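Long-range contacts in phenolpthiocerol synthesis type-I polyketide synthase ppsA (PDB 7AKC), which probably selects and loads extender units, as the acyltransferase domain of a polyketide synthase thought to help build the lipid core of phthiocerols and phenolphthiocerols: residues A151-D156 with R202-V207; A224-L229 with D256-A261; T287-S292 with L317-R322; P105-G110 with G240-T245. All coordinates share one frame; numbering follows the deposited sequence.

Contact 1. Residues A151-D156 with R202-V207; sequences ALLELD and RFASRV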
# COMPACT_ATOMS: atom_id res chain seq x y z
N ALA A 151 7.20 4.49 -10.86
CA ALA A 151 7.58 5.91 -10.96
C ALA A 151 6.48 6.73 -10.33
O ALA A 151 5.31 6.48 -10.60
CB ALA A 151 7.80 6.34 -12.40
N LEU A 152 6.88 7.73 -9.54
CA LEU A 152 5.97 8.68 -8.93
C LEU A 152 5.86 9.83 -9.91
O LEU A 152 6.88 10.49 -10.21
CB LEU A 152 6.57 9.19 -7.61
CG LEU A 152 5.75 10.29 -6.91
CD1 LEU A 152 4.31 9.81 -6.59
CD2 LEU A 152 6.49 10.81 -5.65
N LEU A 153 4.66 10.07 -10.42
CA LEU A 153 4.44 11.14 -11.39
C LEU A 153 3.64 12.27 -10.77
O LEU A 153 2.65 12.02 -10.05
CB LEU A 153 3.63 10.58 -12.58
CG LEU A 153 4.14 9.26 -13.19
CD1 LEU A 153 3.29 8.87 -14.37
CD2 LEU A 153 5.62 9.35 -13.59
N GLU A 154 4.00 13.52 -11.07
CA GLU A 154 3.24 14.66 -10.59
C GLU A 154 2.17 14.96 -11.66
O GLU A 154 2.16 16.01 -12.34
CB GLU A 154 4.15 15.88 -10.26
CG GLU A 154 5.30 15.55 -9.30
CD GLU A 154 4.98 14.96 -7.94
OE1 GLU A 154 3.91 15.31 -7.37
OE2 GLU A 154 5.80 14.16 -7.43
N LEU A 155 1.27 13.99 -11.82
CA LEU A 155 0.12 14.03 -12.72
C LEU A 155 -1.07 13.45 -11.99
O LEU A 155 -0.91 12.51 -11.18
CB LEU A 155 0.37 13.10 -13.95
CG LEU A 155 1.58 13.39 -14.82
CD1 LEU A 155 1.71 12.32 -15.89
CD2 LEU A 155 1.55 14.83 -15.43
N ASP A 156 -2.27 13.97 -12.34
CA ASP A 156 -3.46 13.39 -11.78
C ASP A 156 -3.75 12.00 -12.43
O ASP A 156 -3.05 11.61 -13.38
CB ASP A 156 -4.61 14.38 -11.86
CG ASP A 156 -5.11 14.78 -13.24
OD1 ASP A 156 -4.90 14.01 -14.20
OD2 ASP A 156 -5.78 15.83 -13.35
N ARG A 202 7.08 18.36 -16.98
CA ARG A 202 6.34 17.79 -15.89
C ARG A 202 7.31 16.99 -15.01
O ARG A 202 8.44 16.74 -15.43
CB ARG A 202 5.14 16.93 -16.38
CG ARG A 202 4.13 17.69 -17.28
CD ARG A 202 3.39 18.76 -16.52
NE ARG A 202 2.36 19.47 -17.29
CZ ARG A 202 2.53 20.64 -17.90
NH1 ARG A 202 3.73 21.24 -17.89
NH2 ARG A 202 1.52 21.23 -18.52
N PHE A 203 6.90 16.62 -13.78
CA PHE A 203 7.81 15.94 -12.86
C PHE A 203 7.56 14.45 -12.64
O PHE A 203 6.43 14.01 -12.49
CB PHE A 203 7.83 16.65 -11.52
CG PHE A 203 8.15 18.11 -11.69
CD1 PHE A 203 9.46 18.53 -11.85
CD2 PHE A 203 7.14 19.05 -11.75
CE1 PHE A 203 9.76 19.87 -12.05
CE2 PHE A 203 7.44 20.40 -11.96
CZ PHE A 203 8.75 20.80 -12.11
N ALA A 204 8.65 13.70 -12.54
CA ALA A 204 8.58 12.26 -12.38
C ALA A 204 9.84 11.75 -11.69
O ALA A 204 10.93 12.29 -11.93
CB ALA A 204 8.47 11.62 -13.75
N SER A 205 9.72 10.68 -10.89
CA SER A 205 10.90 10.11 -10.23
C SER A 205 10.75 8.62 -10.03
O SER A 205 9.64 8.14 -9.84
CB SER A 205 11.19 10.80 -8.89
OG SER A 205 10.14 10.57 -7.95
N ARG A 206 11.87 7.89 -10.08
CA ARG A 206 11.85 6.45 -9.87
C ARG A 206 11.54 6.09 -8.43
O ARG A 206 12.05 6.75 -7.50
CB ARG A 206 13.23 5.83 -10.24
CG ARG A 206 13.26 5.44 -11.68
CD ARG A 206 14.40 4.52 -11.99
NE ARG A 206 14.18 3.20 -11.39
CZ ARG A 206 13.54 2.20 -11.99
NH1 ARG A 206 13.06 2.34 -13.22
NH2 ARG A 206 13.41 1.03 -11.37
N VAL A 207 10.78 5.04 -8.23
CA VAL A 207 10.51 4.52 -6.90
C VAL A 207 11.17 3.14 -6.92
O VAL A 207 10.65 2.24 -7.57
CB VAL A 207 8.99 4.42 -6.60
CG1 VAL A 207 8.75 3.70 -5.28
CG2 VAL A 207 8.36 5.82 -6.57
O HOH W 1 7.74 12.86 -8.57
O HOH W 2 4.18 17.57 -13.22
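Leu153 holds CG anti to its carbonyl carbon (chi1 -49°), and its CD2 methyl meets Ala204 CB at 3.6 Å on the face of the sheet that also carries Ala151 and Arg206. In Glu154 chi1 (-53°) sets CG beside the backbone N, 3.5 Å from Phe203 CB; the bend at chi2 then turns the carboxylate, whose plane stands 55° from the ring. Small Ala151 suits close helix packing, lying on Ile190 and Ile194 of helix 187-199, and the small side chain of Ala204 leaves its CB against Leu153, which also reaches Leu163 of helix 157-164.

The backbones run antiparallel. Leu152 and Ser205 form a hydrogen-bonded pair, Leu152 N giving to Ser205 O at 2.8 Å and Ser205 N to Leu152 O at 2.9 Å. Beyond it, Glu154 N makes a nearly straight bond to Phe203 O, also 2.9 Å. Strand 204-207 is thereby joined as an edge strand to the four-stranded antiparallel sheet of the ferredoxin-like part of the acyltransferase.

One water donates to Glu154 OE2 (2.6 Å) and Leu152 O, with a weak bond from Ser205 OG, joining the Leu152-Ser205 pair to the carboxylate, whose OE1 accepts from Gln180. A second water donates to Glu154 O and accepts from Phe203 N, extending the polar links beyond the Leu153-Ala204 pair, while Ala151, Leu153 and Ala204 make the other face apolar.

Contact 2. Residues A224-L229 with D256-A261; sequences AMRSEL and DAEHWA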
# COMPACT_ATOMS: atom_id res chain seq x y z
N ALA A 224 -0.96 -19.35 -8.28
CA ALA A 224 -0.12 -19.87 -7.20
C ALA A 224 -0.61 -19.33 -5.86
O ALA A 224 -0.76 -20.09 -4.90
N MET A 225 -0.94 -18.03 -5.81
CA MET A 225 -1.45 -17.40 -4.59
C MET A 225 -2.75 -18.05 -4.15
O MET A 225 -2.88 -18.39 -2.98
CB MET A 225 -1.65 -15.89 -4.78
CG MET A 225 -0.34 -15.15 -4.83
SD MET A 225 0.37 -14.83 -3.18
CE MET A 225 -0.87 -13.72 -2.50
N ARG A 226 -3.69 -18.22 -5.08
CA ARG A 226 -4.98 -18.81 -4.73
C ARG A 226 -4.83 -20.26 -4.25
O ARG A 226 -5.60 -20.70 -3.40
CB ARG A 226 -5.96 -18.72 -5.90
CG ARG A 226 -6.29 -17.30 -6.32
CD ARG A 226 -6.98 -17.33 -7.65
NE ARG A 226 -7.24 -16.00 -8.20
CZ ARG A 226 -6.97 -15.64 -9.45
NH1 ARG A 226 -6.39 -16.50 -10.29
NH2 ARG A 226 -7.25 -14.41 -9.86
N SER A 227 -3.82 -20.98 -4.78
CA SER A 227 -3.56 -22.37 -4.41
C SER A 227 -2.82 -22.54 -3.08
O SER A 227 -3.24 -23.36 -2.25
CB SER A 227 -2.76 -23.05 -5.52
OG SER A 227 -3.43 -23.02 -6.77
N GLU A 228 -1.71 -21.80 -2.87
CA GLU A 228 -0.87 -21.92 -1.68
C GLU A 228 -1.48 -21.33 -0.40
O GLU A 228 -1.05 -21.69 0.70
CB GLU A 228 0.52 -21.33 -1.93
CG GLU A 228 1.28 -22.05 -3.02
CD GLU A 228 2.70 -21.56 -3.25
OE1 GLU A 228 3.27 -21.85 -4.33
OE2 GLU A 228 3.24 -20.89 -2.34
N LEU A 229 -2.48 -20.46 -0.55
CA LEU A 229 -3.18 -19.85 0.58
C LEU A 229 -4.65 -20.32 0.68
O LEU A 229 -5.43 -19.69 1.39
CB LEU A 229 -3.13 -18.32 0.48
CG LEU A 229 -1.75 -17.69 0.50
CD1 LEU A 229 -1.78 -16.30 -0.11
CD2 LEU A 229 -1.21 -17.61 1.90
N ASP A 256 -9.18 -13.43 2.32
CA ASP A 256 -8.77 -14.79 1.94
C ASP A 256 -7.74 -14.81 0.79
O ASP A 256 -7.29 -13.74 0.36
CB ASP A 256 -10.04 -15.62 1.59
CG ASP A 256 -10.89 -15.01 0.47
OD1 ASP A 256 -10.42 -14.03 -0.17
OD2 ASP A 256 -12.01 -15.51 0.23
N ALA A 257 -7.40 -16.02 0.28
CA ALA A 257 -6.46 -16.23 -0.82
C ALA A 257 -6.79 -15.36 -2.04
O ALA A 257 -5.89 -14.73 -2.60
CB ALA A 257 -6.42 -17.70 -1.22
N GLU A 258 -8.08 -15.30 -2.43
CA GLU A 258 -8.56 -14.52 -3.56
C GLU A 258 -8.28 -13.04 -3.31
O GLU A 258 -7.77 -12.38 -4.23
CB GLU A 258 -10.06 -14.76 -3.84
CG GLU A 258 -10.51 -14.11 -5.14
CD GLU A 258 -9.75 -14.51 -6.39
OE1 GLU A 258 -10.04 -15.61 -6.93
OE2 GLU A 258 -8.86 -13.75 -6.83
N HIS A 259 -8.54 -12.55 -2.08
CA HIS A 259 -8.22 -11.17 -1.71
C HIS A 259 -6.72 -10.88 -1.88
O HIS A 259 -6.39 -9.85 -2.45
CB HIS A 259 -8.64 -10.85 -0.28
CG HIS A 259 -8.37 -9.41 0.08
ND1 HIS A 259 -9.21 -8.40 -0.34
CD2 HIS A 259 -7.32 -8.87 0.74
CE1 HIS A 259 -8.67 -7.27 0.10
NE2 HIS A 259 -7.53 -7.51 0.76
N TRP A 260 -5.81 -11.74 -1.38
CA TRP A 260 -4.37 -11.46 -1.51
C TRP A 260 -3.85 -11.57 -2.94
O TRP A 260 -3.03 -10.73 -3.36
CB TRP A 260 -3.55 -12.30 -0.50
CG TRP A 260 -4.00 -12.06 0.91
CD1 TRP A 260 -4.62 -12.95 1.74
CD2 TRP A 260 -4.02 -10.79 1.59
NE1 TRP A 260 -5.00 -12.32 2.92
CE2 TRP A 260 -4.64 -10.99 2.85
CE3 TRP A 260 -3.61 -9.49 1.24
CZ2 TRP A 260 -4.86 -9.95 3.74
CZ3 TRP A 260 -3.79 -8.47 2.15
CH2 TRP A 260 -4.43 -8.70 3.37
N ALA A 261 -4.40 -12.51 -3.74
CA ALA A 261 -4.06 -12.62 -5.17
C ALA A 261 -4.54 -11.36 -5.92
O ALA A 261 -3.83 -10.84 -6.79
CB ALA A 261 -4.72 -13.85 -5.77
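The guanidinium of Arg226 meets Glu258 at its edge, with OE2 close to the guanidinium plane and 3.1 Å from NE. The bond reaches OE2 on its syn side, and the guanidinium and carboxylate planes are turned 50° apart; a second bond from NH2 to the same oxygen is weak. Arg226 runs extended from CG to NE, whereas Glu258 bends at chi2 (57°), and the two chains meet at this salt bridge at the solvent side of the helix pair. Charged, flexible side chains suit such a place. The Trp260 indole extends away from helix 224-228 and has His259 CD2 over one face, 3.6 Å above the plane and offset toward the rim. Trp260 CZ3 in turn lies in plane at the edge of the imidazole.

Helix 224-228 and helix 257-261 pack nearly antiparallel, their axes 8.2 Å apart at an angle of 154°. Trp260 lies on helix 115-121, which follows the probable nucleophile elbow. Such closeness of the pair depends on alanines: Ala261 CB touches Met225 CB at 3.8 Å, and Ala257 CB sits equally far from Leu229 CB and 3.4 Å from Leu229 O. Met225, bent at chi2 and chi3, puts its CE methyl 3.6 Å from Trp260 CB; a flexible thioether can follow this uneven surface, and it also packs against Leu140 of helix 127-141.

Asp256 is the N-cap of helix 257-265, its OD1 accepting from His259 N at 3.1 Å. The His259 imidazole is bonded at both nitrogens, ND1 to Tyr246 OH and NE2 to Glu115, which fixes the ring's rotation.

Contact 3. Residues T287-S292 with L317-R322; sequences TFIEIS and LGTLQR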
# COMPACT_ATOMS: atom_id res chain seq x y z
N THR A 287 -6.82 11.80 12.98
CA THR A 287 -5.38 11.58 13.21
C THR A 287 -4.94 10.38 12.44
O THR A 287 -5.57 9.33 12.55
CB THR A 287 -5.05 11.40 14.69
OG1 THR A 287 -5.47 12.55 15.41
CG2 THR A 287 -3.55 11.16 14.92
N PHE A 288 -3.90 10.52 11.62
CA PHE A 288 -3.39 9.42 10.82
C PHE A 288 -1.95 9.19 11.23
O PHE A 288 -1.16 10.14 11.25
CB PHE A 288 -3.48 9.76 9.33
CG PHE A 288 -4.92 9.79 8.84
CD1 PHE A 288 -5.73 10.88 9.10
CD2 PHE A 288 -5.44 8.74 8.10
CE1 PHE A 288 -7.07 10.88 8.71
CE2 PHE A 288 -6.76 8.78 7.65
CZ PHE A 288 -7.57 9.85 7.96
N ILE A 289 -1.64 7.97 11.64
CA ILE A 289 -0.31 7.61 12.09
C ILE A 289 0.23 6.54 11.19
O ILE A 289 -0.31 5.45 11.15
CB ILE A 289 -0.32 7.16 13.57
CG1 ILE A 289 -1.04 8.19 14.47
CG2 ILE A 289 1.12 6.90 14.05
CD1 ILE A 289 -1.15 7.79 15.98
N GLU A 290 1.31 6.84 10.49
CA GLU A 290 1.98 5.86 9.65
C GLU A 290 2.83 5.01 10.59
O GLU A 290 3.62 5.56 11.35
CB GLU A 290 2.87 6.57 8.63
CG GLU A 290 3.62 5.58 7.74
CD GLU A 290 4.48 6.22 6.67
OE1 GLU A 290 4.11 7.30 6.18
OE2 GLU A 290 5.55 5.65 6.35
N ILE A 291 2.65 3.68 10.58
CA ILE A 291 3.40 2.79 11.46
C ILE A 291 4.60 2.27 10.70
O ILE A 291 4.52 1.22 10.06
CB ILE A 291 2.51 1.64 12.02
CG1 ILE A 291 1.15 2.19 12.54
CG2 ILE A 291 3.24 0.87 13.10
CD1 ILE A 291 1.28 3.25 13.63
N SER A 292 5.68 3.05 10.69
CA SER A 292 6.86 2.69 9.92
C SER A 292 8.16 3.19 10.56
O SER A 292 8.12 4.03 11.46
CB SER A 292 6.75 3.29 8.52
OG SER A 292 6.80 4.70 8.62
N LEU A 317 1.13 11.97 11.07
CA LEU A 317 2.47 11.77 11.64
C LEU A 317 3.01 10.36 11.46
O LEU A 317 2.26 9.43 11.19
CB LEU A 317 2.49 12.16 13.13
CG LEU A 317 1.46 11.46 14.00
CD1 LEU A 317 2.12 10.49 14.94
CD2 LEU A 317 0.71 12.47 14.85
N GLY A 318 4.32 10.22 11.64
CA GLY A 318 4.98 8.92 11.55
C GLY A 318 5.23 8.30 12.91
O GLY A 318 4.81 8.85 13.93
N THR A 319 5.93 7.17 12.93
CA THR A 319 6.28 6.44 14.14
C THR A 319 7.77 6.63 14.47
O THR A 319 8.10 7.05 15.57
CB THR A 319 5.88 4.97 13.98
OG1 THR A 319 4.45 4.91 13.88
CG2 THR A 319 6.36 4.11 15.12
N LEU A 320 8.64 6.36 13.49
CA LEU A 320 10.09 6.54 13.62
C LEU A 320 10.61 7.38 12.43
O LEU A 320 9.91 7.56 11.44
CB LEU A 320 10.82 5.19 13.68
CG LEU A 320 10.65 4.35 14.95
CD1 LEU A 320 11.56 3.14 14.90
CD2 LEU A 320 10.95 5.15 16.22
N GLN A 321 11.86 7.89 12.53
CA GLN A 321 12.45 8.67 11.45
C GLN A 321 13.92 8.32 11.37
O GLN A 321 14.60 8.36 12.39
CB GLN A 321 12.29 10.17 11.71
N ARG A 322 14.41 7.99 10.17
CA ARG A 322 15.81 7.65 9.93
C ARG A 322 16.75 8.83 10.22
O ARG A 322 16.31 9.98 10.11
CB ARG A 322 16.01 7.15 8.49
O HOH W 3 7.22 6.55 10.51
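Backbone bonds from both sides of Ile289 tie it to Leu317: Leu317 N gives to Phe288 O at 2.9 Å, and Glu290 N gives to Leu317 O at 2.8 Å. After this parallel bridge the regular pairing stops, though the chains stay close, and a more bent bond from Leu320 N to Ser292 O (3.1 Å) takes over.

Among apolar groups, Ile289 and Leu317 lie side by side and point the same way, with Ile289 CG2 3.8 Å from Leu317 CD1. Leu317 accepts the crowded chi1 position (54°), CG between N and carbonyl carbon. Branched aliphatic residues suit this face, where Ile289 also packs on Trp98 of helix 79-100.

Strand 287-290, helix 298-308 and strand 315-317 make a beta-alpha-beta crossover, which places the second strand at the edge of the parallel sheet.

Side-chain bonds continue where the strands end. Thr319 OG1 gives to Glu290 O at 2.7 Å and accepts from Trp98 NE1, using the hydroxyl both ways. Ser292 OG donates to Glu290 OE2 (2.8 Å), above the carboxylate plane. The buried carboxylate also receives Leu296 N and Leu297 N, just before helix 298-308. A water accepts from Thr319 N and donates to Ser292 OG and Leu320 O.

Contact 4. Residues P105-G110 with G240-T245; sequences PDLVIG and GIISTT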
# COMPACT_ATOMS: atom_id res chain seq x y z
N PRO A 105 -5.50 2.21 17.44
CA PRO A 105 -6.27 2.58 16.24
C PRO A 105 -7.74 2.23 16.31
O PRO A 105 -8.13 1.17 16.80
CB PRO A 105 -5.59 1.77 15.13
CG PRO A 105 -5.07 0.57 15.80
CD PRO A 105 -4.74 0.97 17.24
N ASP A 106 -8.56 3.16 15.87
CA ASP A 106 -9.98 2.92 15.69
C ASP A 106 -10.25 2.36 14.28
O ASP A 106 -11.34 1.84 14.01
CB ASP A 106 -10.73 4.24 15.89
CG ASP A 106 -10.46 4.84 17.26
OD1 ASP A 106 -10.89 4.22 18.27
OD2 ASP A 106 -9.80 5.90 17.32
N LEU A 107 -9.26 2.45 13.38
CA LEU A 107 -9.36 2.05 12.00
C LEU A 107 -7.94 1.86 11.46
O LEU A 107 -6.99 2.51 11.92
CB LEU A 107 -10.03 3.18 11.21
CG LEU A 107 -10.41 2.86 9.79
CD1 LEU A 107 -11.85 2.43 9.70
CD2 LEU A 107 -10.20 4.07 8.89
N VAL A 108 -7.79 0.91 10.55
CA VAL A 108 -6.49 0.70 9.91
C VAL A 108 -6.62 0.80 8.39
O VAL A 108 -7.66 0.47 7.83
CB VAL A 108 -5.79 -0.60 10.37
CG1 VAL A 108 -5.55 -0.60 11.88
CG2 VAL A 108 -6.57 -1.83 9.94
N ILE A 109 -5.54 1.26 7.72
CA ILE A 109 -5.47 1.32 6.27
C ILE A 109 -4.11 0.79 5.89
O ILE A 109 -3.11 1.25 6.40
CB ILE A 109 -5.70 2.75 5.73
CG1 ILE A 109 -7.14 3.24 6.06
CG2 ILE A 109 -5.44 2.78 4.24
CD1 ILE A 109 -7.43 4.70 5.69
N GLY A 110 -4.10 -0.20 5.04
CA GLY A 110 -2.85 -0.79 4.55
C GLY A 110 -2.68 -0.38 3.10
O GLY A 110 -3.60 -0.53 2.30
N GLY A 240 -12.12 -1.61 12.66
CA GLY A 240 -12.43 -1.20 11.29
C GLY A 240 -11.22 -1.17 10.37
O GLY A 240 -10.12 -0.87 10.81
N ILE A 241 -11.42 -1.54 9.11
CA ILE A 241 -10.37 -1.51 8.12
C ILE A 241 -10.97 -1.08 6.79
O ILE A 241 -12.10 -1.49 6.45
CB ILE A 241 -9.67 -2.89 8.00
CG1 ILE A 241 -8.59 -2.87 6.87
CG2 ILE A 241 -10.68 -4.04 7.84
CD1 ILE A 241 -7.58 -3.95 6.99
N ILE A 242 -10.29 -0.17 6.14
CA ILE A 242 -10.64 0.22 4.79
C ILE A 242 -9.59 -0.40 3.89
O ILE A 242 -8.39 -0.12 4.04
CB ILE A 242 -10.76 1.73 4.54
CG1 ILE A 242 -11.72 2.37 5.58
CG2 ILE A 242 -11.20 1.99 3.09
CD1 ILE A 242 -11.85 3.83 5.45
N SER A 243 -10.01 -1.32 3.02
CA SER A 243 -9.07 -1.93 2.07
C SER A 243 -8.72 -0.93 0.97
O SER A 243 -9.56 -0.15 0.54
CB SER A 243 -9.72 -3.15 1.43
OG SER A 243 -8.87 -3.77 0.50
N THR A 244 -7.50 -1.01 0.47
CA THR A 244 -7.08 -0.23 -0.68
C THR A 244 -7.09 -1.11 -1.96
O THR A 244 -6.66 -0.66 -3.04
CB THR A 244 -5.67 0.33 -0.43
OG1 THR A 244 -4.72 -0.74 -0.16
CG2 THR A 244 -5.65 1.42 0.69
N THR A 245 -7.58 -2.34 -1.87
CA THR A 245 -7.60 -3.27 -2.97
C THR A 245 -8.61 -2.98 -4.07
O THR A 245 -8.30 -3.18 -5.28
CB THR A 245 -7.79 -4.69 -2.42
OG1 THR A 245 -6.64 -5.01 -1.62
CG2 THR A 245 -7.96 -5.73 -3.54
O HOH W 4 -6.23 -1.76 4.14
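Leu107 and Ile242 meet obliquely through their methyl ends, Leu107 CD2 lying 3.8 Å from Ile242 CD1. In Leu107 chi2 (96°) turns CD1 toward the carbonyl carbon of Gly240, 3.7 Å away, a residue with no side chain to stand there. Helix 270-278 covers this face, touching Leu107, Ile109 and Ile242. The other face has Val108 CG2 against Ile241 CD1, again 3.8 Å. Beta-branched residues suit these extended strands. At the far end Ile109 CG2 touches Thr244 CG2, the two side chains crossing at about a right angle.

Outside this apolar layer the strands are held in parallel around Val108, whose N gives to Gly240 O (2.9 Å) and whose O accepts from Ile242 N (3.2 Å). Then they spread, and a water fills in: it accepts from Gly110 N at 2.8 Å and lies 2.7 Å from Ile242 O. Thr244 OG1 gives to Gly110 O at 2.7 Å, in the carbonyl plane, while its methyl meets Ile109 CG2 and Ala273; threonine can serve both. Ser243 makes an ST turn with Thr245 N, and its OG is also bonded to Glu115.

Gly110 opens a GxSxG pattern with Ser112 and Gly114, in what looks like a strained turn between strand 107-110 and helix 115-121, consistent with the nucleophile elbow of acyltransferases.

Overall arrangement
Contacts 3 and 4 belong to the same five-stranded parallel sheet, their centres about 15 Å apart: contact 4 joins its edge strand 240-242 to strand 107-110, contact 3 its other edge strand 315-317 to 287-290, with 23-27 between the pairs. Contact 1 adds edge strand 204-207 to the separate antiparallel sheet, about 26 Å from contact 4 by centres; its segments lie in the chain between the two of contact 4. Contact 2 packs helices beyond the parallel sheet, about 31 Å from contact 1 between centres, and alternates with contact 4 along the chain; they touch where His259 meets Ser243 and Thr245. The result is a two-part acyltransferase domain, its larger part carrying the probable nucleophile elbow.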